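Local coordinates for protein alcohol dehydrogenase (Thermus sp., PDB 4CPD) that binds NAD and zinc and probably catalyses the reversible oxidation of alcohols to aldehydes or ketones, at residues L241-G246 with S264-D269; V12-V17 with E325-Y330; E314-H319 with A338-L343. All coordinates share one frame; numbering follows the deposited sequence.

Contact 1 (L241-G246 with S264-D269); sequences LEAVGG and SAVGVD. With NAD (nicotinamide-adenine-dinucleotide), chain G.
Leu241 and Glu242 lie parallel to Ser264 and Ala265 at the ends of neighbouring strands of the Rossmann sheet, the two strands of a beta-alpha-beta unit whose helix is 247-256. Glu242 N donates to Ser264 O at 3.1 Å, from 33° off the carbonyl plane, and Glu242 O takes Val266 N at 2.9 Å, nearly along the C=O axis. Leu241 reaches across with CD1, which rests 3.6 Å from Ser264 O and also meets Ser264 CB; Ser264 OG is hydrogen-bonded to Gly160 O. Past the strands, the Glu242 chain is bent at chi2 (66°) and its carboxylate lies among the loop amides. OE2 accepts weak bonds from Gly267 N (3.1 Å) and Gly245 N, while OE1 accepts weak ones from Val244 N and Gly245 N and is hydrogen-bonded to Thr249 OG1. One water donates both to Glu242 OE2 and to Gly267 O. The loops so tied hold NAD by their backbone: Val266 O receives the carboxamide N7N at 3.0 Å, and ribose O3D donates to Val244 O and accepts from Val268 N. With several weak N-H bonds, the Thr249 hydroxyl and a water around it, the buried carboxylate probably stays charged and links the two NAD-binding loops.

Contact 2 (V12-V17 with E325-Y330); sequences VAVKEV and EAPRGY
Val12 and Val14, on the second strand of the N-terminal beta hairpin (strands 2-8 and 11-16), pack against Ala326, Pro327 and Tyr330 in the first turn of helix 326-334. Strand 12-16 and helix 326-330 run nearly antiparallel, at 159°, with axes 7.9 Å apart at their closest. No hydrogen bond joins the two segments; the contact is apolar packing. Val12 points at the helix and crosses Tyr330 at about a right angle. Val12 CG1 stands over one face of the Tyr330 ring, offset toward the rim, nearest to Tyr330 CD1 at 4.2 Å. The same methyl also reaches Pro327 CA and CG. Val14 crosses the pyrrolidine at about a right angle too, its CG1 lying 4.0 Å from Pro327 CD and 4.3 Å from Ala326 CB. Pro327 thus meets both valines, and its CG also lies 3.5 Å from Val12 O. Beyond the pair, Val4 of strand 2-8 touches both Val12 and Ala326, and the Tyr330 ring meets that of Tyr45 while its hydroxyl is hydrogen-bonded to Gln122. At the edge of the Tyr330 ring, in its plane, lies Ala326 O, the same oxygen that accepts Tyr330 N at 2.9 Å.

Contact 3 (E314-H319 with A338-L343); sequences ERIVSH and ALKVLL
His319 and Val341 form a parallel beta bridge, with His319 O accepting Leu342 N at 3.0 Å in an almost straight bond, while Lys340 O takes Ser318 N at 3.1 Å, in the carbonyl plane, and more weakly His319 N. Helix 326-334 links the two strands, making a beta-alpha-beta crossover. Ser318 carries the polar side of the contact. Its OG sits between the backbone N and the carbonyl carbon (chi1 61°), where it accepts Leu339 N at 3.0 Å and shares a hydrogen bond of 2.6 Å with His319 ND1, lying in plane at the edge of the imidazole. The His319 ring approaches Ala338 obliquely, with ND1 and CE1 both close to Ala338 CB. An alanine in place of His319 would probably leave Ser318 OG without its imidazole partner and open a gap beside Ala338 CB. On the apolar side, Leu339 CD2 packs 4.0 Å from Ile316 CB. Ile316 CD1 rests 3.8 Å from Lys340 CB, and Val317 crosses Leu342 at about a right angle, methyl CG2 against methyl CD2. Lys340 NZ forms a salt bridge with Glu60 and a hydrogen bond with Ile37 O; the Lys340 side chain comes within about 6 Å of the bound zinc ion. Around the pair, Ile316 touches Pro179 and Met183 and Leu339 touches Leu182, all of helix 179-190; Leu339 also lies on Arg205 and Arg208 of helix 203-212, and Val341 continues the sheet by backbone bonding to Ile37 of strand 28-37.

In the fold
Contact 1 is buried in the Rossmann sheet, whereas contacts 2 and 3 are only partly buried, one on the N-terminal hairpin and one in the mixed sheet, near the zinc that is probably catalytic, as in relatives. Contacts 2 and 3 touch: Ala326 CB meets Leu343 CD2 at 4.1 Å, and helix 326-334, which starts in contact 2, leads along the chain to strand 341-344 of contact 3. Contact 1 lies apart, its centre about 21 Å from that of contact 3 and 28 Å from that of contact 2. Chemistry follows place: backbone bonds and a buried carboxylate shape the NAD site, mixed backbone and serine-histidine bonding joins two parallel strands, and plain apolar packing seats the hairpin on the helix.

Contact 1 (L241-G246 with S264-D269)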
loop_
_atom_site.group_PDB
_atom_site.type_symbol
_atom_site.label_atom_id
_atom_site.label_comp_id
_atom_site.label_asym_id
_atom_site.label_seq_id
_atom_site.Cartn_x
_atom_site.Cartn_y
_atom_site.Cartn_z
ATOM N N LEU A 241 -4.366 -11.106 4.151
ATOM C CA LEU A 241 -5.533 -10.774 3.347
ATOM C C LEU A 241 -6.741 -10.676 4.263
ATOM O O LEU A 241 -7.145 -11.684 4.822
ATOM C CB LEU A 241 -5.796 -11.850 2.302
ATOM C CG LEU A 241 -6.988 -11.468 1.442
ATOM C CD1 LEU A 241 -6.500 -10.684 0.256
ATOM C CD2 LEU A 241 -7.729 -12.678 0.972
ATOM N N GLU A 242 -7.326 -9.490 4.414
ATOM C CA GLU A 242 -8.504 -9.378 5.280
ATOM C C GLU A 242 -9.729 -9.399 4.382
ATOM O O GLU A 242 -9.837 -8.644 3.417
ATOM C CB GLU A 242 -8.417 -8.197 6.281
ATOM C CG GLU A 242 -9.321 -7.017 6.054
ATOM C CD GLU A 242 -10.791 -7.320 6.221
ATOM O OE1 GLU A 242 -11.192 -7.825 7.290
ATOM O OE2 GLU A 242 -11.559 -7.010 5.269
ATOM N N ALA A 243 -10.627 -10.322 4.683
ATOM C CA ALA A 243 -11.761 -10.599 3.814
ATOM C C ALA A 243 -13.078 -10.620 4.576
ATOM O O ALA A 243 -14.005 -11.345 4.177
ATOM C CB ALA A 243 -11.562 -11.924 3.106
ATOM N N VAL A 244 -13.159 -9.848 5.661
ATOM C CA VAL A 244 -14.377 -9.760 6.416
ATOM C C VAL A 244 -15.042 -8.420 6.183
ATOM O O VAL A 244 -16.201 -8.369 5.766
ATOM C CB VAL A 244 -14.102 -9.962 7.903
ATOM C CG1 VAL A 244 -15.375 -9.734 8.704
ATOM C CG2 VAL A 244 -13.563 -11.363 8.150
ATOM N N GLY A 245 -14.299 -7.351 6.477
ATOM C CA GLY A 245 -14.801 -5.964 6.431
ATOM C C GLY A 245 -14.926 -5.397 7.837
ATOM O O GLY A 245 -15.465 -6.067 8.724
ATOM N N GLY A 246 -14.416 -4.184 8.054
ATOM C CA GLY A 246 -14.628 -3.477 9.327
ATOM C C GLY A 246 -13.406 -3.296 10.228
ATOM O O GLY A 246 -12.445 -4.086 10.198
ATOM N N SER A 264 -3.553 -6.559 2.648
ATOM C CA SER A 264 -4.386 -6.383 1.472
ATOM C C SER A 264 -5.830 -6.502 1.963
ATOM O O SER A 264 -6.312 -7.625 2.197
ATOM C CB SER A 264 -4.051 -7.485 0.473
ATOM O OG SER A 264 -4.252 -7.096 -0.840
ATOM N N ALA A 265 -6.514 -5.362 2.135
ATOM C CA ALA A 265 -7.904 -5.344 2.642
ATOM C C ALA A 265 -8.936 -5.405 1.525
ATOM O O ALA A 265 -8.957 -4.573 0.630
ATOM C CB ALA A 265 -8.157 -4.111 3.468
ATOM N N VAL A 266 -9.810 -6.391 1.600
ATOM C CA VAL A 266 -10.697 -6.696 0.497
ATOM C C VAL A 266 -12.169 -6.779 0.973
ATOM O O VAL A 266 -13.092 -6.699 0.174
ATOM C CB VAL A 266 -10.195 -7.988 -0.190
ATOM C CG1 VAL A 266 -11.124 -9.140 0.114
ATOM C CG2 VAL A 266 -10.061 -7.803 -1.669
ATOM N N GLY A 267 -12.382 -6.875 2.274
ATOM C CA GLY A 267 -13.735 -6.838 2.847
ATOM C C GLY A 267 -14.449 -5.470 2.850
ATOM O O GLY A 267 -13.857 -4.417 3.134
ATOM N N VAL A 268 -15.748 -5.508 2.566
ATOM C CA VAL A 268 -16.589 -4.320 2.528
ATOM C C VAL A 268 -17.221 -3.988 3.891
ATOM O O VAL A 268 -17.574 -4.898 4.634
ATOM C CB VAL A 268 -17.702 -4.493 1.469
ATOM C CG1 VAL A 268 -18.699 -3.334 1.479
ATOM C CG2 VAL A 268 -17.090 -4.620 0.076
ATOM N N ASP A 269 -17.360 -2.683 4.182
ATOM C CA ASP A 269 -18.009 -2.166 5.398
ATOM C C ASP A 269 -18.353 -0.674 5.259
ATOM O O ASP A 269 -17.744 0.044 4.457
ATOM C CB ASP A 269 -17.103 -2.353 6.618
ATOM C CG ASP A 269 -17.806 -2.040 7.914
ATOM O OD1 ASP A 269 -18.639 -2.867 8.315
ATOM O OD2 ASP A 269 -17.540 -0.971 8.516
HETATM P PA NAD G . -19.596 -13.915 3.853
HETATM O O1A NAD G . -20.356 -15.114 3.282
HETATM O O2A NAD G . -20.330 -12.926 4.753
HETATM O O5B NAD G . -18.229 -14.337 4.610
HETATM C C5B NAD G . -17.766 -13.612 5.749
HETATM C C4B NAD G . -17.004 -14.545 6.684
HETATM O O4B NAD G . -16.277 -13.778 7.654
HETATM C C3B NAD G . -17.959 -15.473 7.444
HETATM O O3B NAD G . -17.495 -16.831 7.504
HETATM C C2B NAD G . -17.980 -14.903 8.833
HETATM O O2B NAD G . -18.236 -15.907 9.820
HETATM C C1B NAD G . -16.582 -14.325 8.934
HETATM N N9A NAD G . -16.539 -13.294 9.971
HETATM C C8A NAD G . -17.474 -12.342 10.160
HETATM N N7A NAD G . -17.114 -11.572 11.214
HETATM C C5A NAD G . -15.938 -12.034 11.697
HETATM C C6A NAD G . -15.007 -11.669 12.783
HETATM N N6A NAD G . -15.308 -10.618 13.563
HETATM N N1A NAD G . -13.876 -12.400 12.973
HETATM C C2A NAD G . -13.582 -13.451 12.183
HETATM N N3A NAD G . -14.392 -13.839 11.169
HETATM C C4A NAD G . -15.557 -13.183 10.879
HETATM O O3 NAD G . -19.000 -13.024 2.635
HETATM P PN NAD G . -18.089 -13.490 1.378
HETATM O O1N NAD G . -19.086 -13.911 0.316
HETATM O O2N NAD G . -16.906 -14.356 1.825
HETATM O O5D NAD G . -17.417 -12.076 0.974
HETATM C C5D NAD G . -16.284 -11.643 1.753
HETATM C C4D NAD G . -16.165 -10.135 1.956
HETATM O O4D NAD G . -15.500 -9.582 0.812
HETATM C C3D NAD G . -17.502 -9.404 2.086
HETATM O O3D NAD G . -17.322 -8.282 2.967
HETATM C C2D NAD G . -17.819 -8.984 0.648
HETATM O O2D NAD G . -18.750 -7.883 0.500
HETATM C C1D NAD G . -16.405 -8.668 0.155
HETATM N N1N NAD G . -16.251 -8.702 -1.309
HETATM C C2N NAD G . -15.493 -7.720 -1.805
HETATM C C3N NAD G . -15.241 -7.601 -3.163
HETATM C C7N NAD G . -14.357 -6.459 -3.575
HETATM O O7N NAD G . -14.444 -5.954 -4.683
HETATM N N7N NAD G . -13.446 -6.031 -2.679
HETATM C C4N NAD G . -15.794 -8.545 -4.045
HETATM C C5N NAD G . -16.588 -9.571 -3.518
HETATM C C6N NAD G . -16.807 -9.631 -2.131
HETATM O O HOH W 1 -12.222 -4.143 5.128
#

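Contact 2 (V12-V17 with E325-Y330)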
loop_
_atom_site.group_PDB
_atom_site.type_symbol
_atom_site.label_atom_id
_atom_site.label_comp_id
_atom_site.label_asym_id
_atom_site.label_seq_id
_atom_site.Cartn_x
_atom_site.Cartn_y
_atom_site.Cartn_z
ATOM N N VAL A 12 -37.358 -10.846 -0.940
ATOM C CA VAL A 12 -36.924 -11.016 -2.302
ATOM C C VAL A 12 -37.829 -12.070 -2.920
ATOM O O VAL A 12 -38.255 -13.003 -2.229
ATOM C CB VAL A 12 -35.458 -11.442 -2.293
ATOM C CG1 VAL A 12 -35.225 -12.733 -3.046
ATOM C CG2 VAL A 12 -34.593 -10.322 -2.817
ATOM N N ALA A 13 -38.125 -11.930 -4.209
ATOM C CA ALA A 13 -39.096 -12.812 -4.885
ATOM C C ALA A 13 -38.798 -12.920 -6.372
ATOM O O ALA A 13 -38.166 -12.030 -6.947
ATOM C CB ALA A 13 -40.512 -12.286 -4.681
ATOM N N VAL A 14 -39.252 -13.996 -7.001
ATOM C CA VAL A 14 -38.998 -14.151 -8.444
ATOM C C VAL A 14 -40.277 -13.835 -9.246
ATOM O O VAL A 14 -41.316 -14.494 -9.083
ATOM C CB VAL A 14 -38.309 -15.507 -8.810
ATOM C CG1 VAL A 14 -37.728 -16.173 -7.563
ATOM C CG2 VAL A 14 -39.222 -16.471 -9.559
ATOM N N LYS A 15 -40.189 -12.794 -10.074
ATOM C CA LYS A 15 -41.328 -12.257 -10.807
ATOM C C LYS A 15 -41.061 -12.286 -12.307
ATOM O O LYS A 15 -39.943 -12.505 -12.754
ATOM C CB LYS A 15 -41.621 -10.813 -10.343
ATOM N N GLU A 16 -42.105 -12.085 -13.098
ATOM C CA GLU A 16 -41.911 -11.901 -14.528
ATOM C C GLU A 16 -41.519 -10.460 -14.737
ATOM O O GLU A 16 -42.121 -9.567 -14.169
ATOM C CB GLU A 16 -43.166 -12.232 -15.342
ATOM C CG GLU A 16 -42.879 -12.481 -16.838
ATOM C CD GLU A 16 -42.367 -13.897 -17.141
ATOM O OE1 GLU A 16 -42.499 -14.796 -16.271
ATOM O OE2 GLU A 16 -41.826 -14.124 -18.247
ATOM N N VAL A 17 -40.507 -10.241 -15.564
ATOM C CA VAL A 17 -40.037 -8.902 -15.892
ATOM C C VAL A 17 -39.646 -8.894 -17.375
ATOM O O VAL A 17 -39.459 -9.935 -17.974
ATOM C CB VAL A 17 -38.869 -8.497 -14.965
ATOM C CG1 VAL A 17 -37.662 -9.353 -15.255
ATOM C CG2 VAL A 17 -38.501 -7.031 -15.129
ATOM N N GLU A 325 -36.368 -20.978 -6.377
ATOM C CA GLU A 325 -36.084 -21.192 -4.958
ATOM C C GLU A 325 -35.050 -20.226 -4.406
ATOM O O GLU A 325 -34.538 -20.413 -3.285
ATOM C CB GLU A 325 -35.653 -22.632 -4.716
ATOM C CG GLU A 325 -36.750 -23.649 -5.020
ATOM C CD GLU A 325 -36.403 -25.032 -4.513
ATOM O OE1 GLU A 325 -36.108 -25.156 -3.300
ATOM O OE2 GLU A 325 -36.427 -25.987 -5.325
ATOM N N ALA A 326 -34.787 -19.167 -5.168
ATOM C CA ALA A 326 -33.895 -18.081 -4.737
ATOM C C ALA A 326 -34.161 -17.493 -3.335
ATOM O O ALA A 326 -33.243 -17.345 -2.544
ATOM C CB ALA A 326 -33.892 -16.968 -5.768
ATOM N N PRO A 327 -35.414 -17.150 -3.023
ATOM C CA PRO A 327 -35.649 -16.611 -1.680
ATOM C C PRO A 327 -35.202 -17.540 -0.560
ATOM O O PRO A 327 -34.694 -17.049 0.441
ATOM C CB PRO A 327 -37.163 -16.394 -1.638
ATOM C CG PRO A 327 -37.573 -16.300 -3.068
ATOM C CD PRO A 327 -36.642 -17.185 -3.837
ATOM N N ARG A 328 -35.379 -18.853 -0.729
ATOM C CA ARG A 328 -34.817 -19.834 0.210
ATOM C C ARG A 328 -33.265 -19.671 0.226
ATOM O O ARG A 328 -32.619 -19.594 1.290
ATOM C CB ARG A 328 -35.265 -21.265 -0.171
ATOM C CG ARG A 328 -35.015 -22.355 0.887
ATOM C CD ARG A 328 -35.686 -23.694 0.555
ATOM N N GLY A 329 -32.681 -19.559 -0.961
ATOM C CA GLY A 329 -31.229 -19.442 -1.090
ATOM C C GLY A 329 -30.672 -18.305 -0.266
ATOM O O GLY A 329 -29.697 -18.463 0.476
ATOM N N TYR A 330 -31.309 -17.155 -0.405
ATOM C CA TYR A 330 -30.913 -15.966 0.313
ATOM C C TYR A 330 -31.019 -16.194 1.819
ATOM O O TYR A 330 -30.125 -15.797 2.565
ATOM C CB TYR A 330 -31.771 -14.771 -0.119
ATOM C CG TYR A 330 -31.234 -13.958 -1.308
ATOM C CD1 TYR A 330 -31.409 -14.372 -2.610
ATOM C CD2 TYR A 330 -30.608 -12.749 -1.107
ATOM C CE1 TYR A 330 -30.945 -13.618 -3.673
ATOM C CE2 TYR A 330 -30.154 -11.986 -2.161
ATOM C CZ TYR A 330 -30.319 -12.427 -3.446
ATOM O OH TYR A 330 -29.829 -11.633 -4.476
#

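Contact 3 (E314-H319 with A338-L343)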
loop_
_atom_site.group_PDB
_atom_site.type_symbol
_atom_site.label_atom_id
_atom_site.label_comp_id
_atom_site.label_asym_id
_atom_site.label_seq_id
_atom_site.Cartn_x
_atom_site.Cartn_y
_atom_site.Cartn_z
ATOM N N GLU A 314 -15.454 -24.461 -7.445
ATOM C CA GLU A 314 -16.817 -25.041 -7.335
ATOM C C GLU A 314 -16.994 -26.019 -6.156
ATOM O O GLU A 314 -18.113 -26.229 -5.694
ATOM C CB GLU A 314 -17.283 -25.723 -8.644
ATOM C CG GLU A 314 -16.690 -27.102 -8.912
ATOM C CD GLU A 314 -15.274 -27.037 -9.435
ATOM O OE1 GLU A 314 -14.651 -25.930 -9.430
ATOM O OE2 GLU A 314 -14.787 -28.101 -9.864
ATOM N N ARG A 315 -15.905 -26.585 -5.651
ATOM C CA ARG A 315 -16.005 -27.442 -4.486
ATOM C C ARG A 315 -16.693 -26.766 -3.290
ATOM O O ARG A 315 -17.184 -27.433 -2.397
ATOM C CB ARG A 315 -14.627 -27.936 -4.034
ATOM C CG ARG A 315 -13.729 -28.467 -5.124
ATOM C CD ARG A 315 -12.693 -29.414 -4.551
ATOM N NE ARG A 315 -13.274 -30.756 -4.441
ATOM C CZ ARG A 315 -12.951 -31.813 -5.190
ATOM N NH1 ARG A 315 -12.000 -31.738 -6.121
ATOM N NH2 ARG A 315 -13.583 -32.970 -4.999
ATOM N N ILE A 316 -16.714 -25.453 -3.227
ATOM C CA ILE A 316 -17.325 -24.820 -2.058
ATOM C C ILE A 316 -18.833 -24.651 -2.202
ATOM O O ILE A 316 -19.504 -24.276 -1.252
ATOM C CB ILE A 316 -16.685 -23.468 -1.690
ATOM C CG1 ILE A 316 -17.106 -22.377 -2.663
ATOM C CG2 ILE A 316 -15.166 -23.601 -1.650
ATOM C CD1 ILE A 316 -17.144 -21.022 -1.992
ATOM N N VAL A 317 -19.368 -24.946 -3.375
ATOM C CA VAL A 317 -20.813 -24.845 -3.585
ATOM C C VAL A 317 -21.543 -25.885 -2.717
ATOM O O VAL A 317 -21.379 -27.092 -2.916
ATOM C CB VAL A 317 -21.207 -25.051 -5.060
ATOM C CG1 VAL A 317 -22.716 -24.937 -5.208
ATOM C CG2 VAL A 317 -20.515 -24.019 -5.919
ATOM N N SER A 318 -22.337 -25.412 -1.758
ATOM C CA SER A 318 -23.136 -26.293 -0.926
ATOM C C SER A 318 -24.511 -26.559 -1.538
ATOM O O SER A 318 -25.062 -27.615 -1.333
ATOM C CB SER A 318 -23.305 -25.707 0.467
ATOM O OG SER A 318 -23.972 -24.455 0.400
ATOM N N HIS A 319 -25.064 -25.596 -2.273
ATOM C CA HIS A 319 -26.425 -25.700 -2.803
ATOM C C HIS A 319 -26.571 -25.234 -4.224
ATOM O O HIS A 319 -26.316 -24.077 -4.519
ATOM C CB HIS A 319 -27.359 -24.836 -2.003
ATOM C CG HIS A 319 -27.502 -25.264 -0.588
ATOM N ND1 HIS A 319 -26.512 -25.060 0.346
ATOM C CD2 HIS A 319 -28.521 -25.867 0.062
ATOM C CE1 HIS A 319 -26.921 -25.505 1.517
ATOM N NE2 HIS A 319 -28.142 -25.988 1.375
ATOM N N ALA A 338 -26.079 -22.190 4.228
ATOM C CA ALA A 338 -25.317 -22.484 3.016
ATOM C C ALA A 338 -23.961 -21.780 3.055
ATOM O O ALA A 338 -23.805 -20.719 3.660
ATOM C CB ALA A 338 -26.093 -22.061 1.783
ATOM N N LEU A 339 -22.988 -22.388 2.396
ATOM C CA LEU A 339 -21.671 -21.806 2.219
ATOM C C LEU A 339 -21.604 -20.964 0.932
ATOM O O LEU A 339 -21.121 -19.828 0.927
ATOM C CB LEU A 339 -20.635 -22.916 2.149
ATOM C CG LEU A 339 -19.169 -22.477 2.077
ATOM C CD1 LEU A 339 -18.798 -21.615 3.284
ATOM C CD2 LEU A 339 -18.249 -23.690 1.984
ATOM N N LYS A 340 -22.069 -21.551 -0.160
ATOM C CA LYS A 340 -22.201 -20.853 -1.411
ATOM C C LYS A 340 -23.375 -21.412 -2.172
ATOM O O LYS A 340 -23.484 -22.630 -2.347
ATOM C CB LYS A 340 -20.939 -21.000 -2.251
ATOM C CG LYS A 340 -20.956 -20.217 -3.568
ATOM C CD LYS A 340 -20.975 -18.697 -3.349
ATOM C CE LYS A 340 -20.886 -17.943 -4.660
ATOM N NZ LYS A 340 -20.707 -16.492 -4.448
ATOM N N VAL A 341 -24.237 -20.505 -2.627
ATOM C CA VAL A 341 -25.428 -20.861 -3.380
ATOM C C VAL A 341 -25.287 -20.480 -4.839
ATOM O O VAL A 341 -24.951 -19.335 -5.176
ATOM C CB VAL A 341 -26.685 -20.165 -2.833
ATOM C CG1 VAL A 341 -27.923 -20.680 -3.561
ATOM C CG2 VAL A 341 -26.836 -20.421 -1.347
ATOM N N LEU A 342 -25.569 -21.440 -5.699
ATOM C CA LEU A 342 -25.591 -21.207 -7.129
ATOM C C LEU A 342 -27.003 -21.477 -7.629
ATOM O O LEU A 342 -27.591 -22.466 -7.260
ATOM C CB LEU A 342 -24.586 -22.137 -7.799
ATOM C CG LEU A 342 -23.378 -21.494 -8.423
ATOM C CD1 LEU A 342 -22.695 -20.538 -7.489
ATOM C CD2 LEU A 342 -22.400 -22.561 -8.898
ATOM N N LEU A 343 -27.546 -20.576 -8.435
ATOM C CA LEU A 343 -28.915 -20.691 -8.942
ATOM C C LEU A 343 -28.911 -21.266 -10.368
ATOM O O LEU A 343 -28.269 -20.725 -11.269
ATOM C CB LEU A 343 -29.598 -19.327 -8.941
ATOM C CG LEU A 343 -30.310 -18.824 -7.669
ATOM C CD1 LEU A 343 -29.768 -19.421 -6.387
ATOM C CD2 LEU A 343 -30.275 -17.293 -7.625
#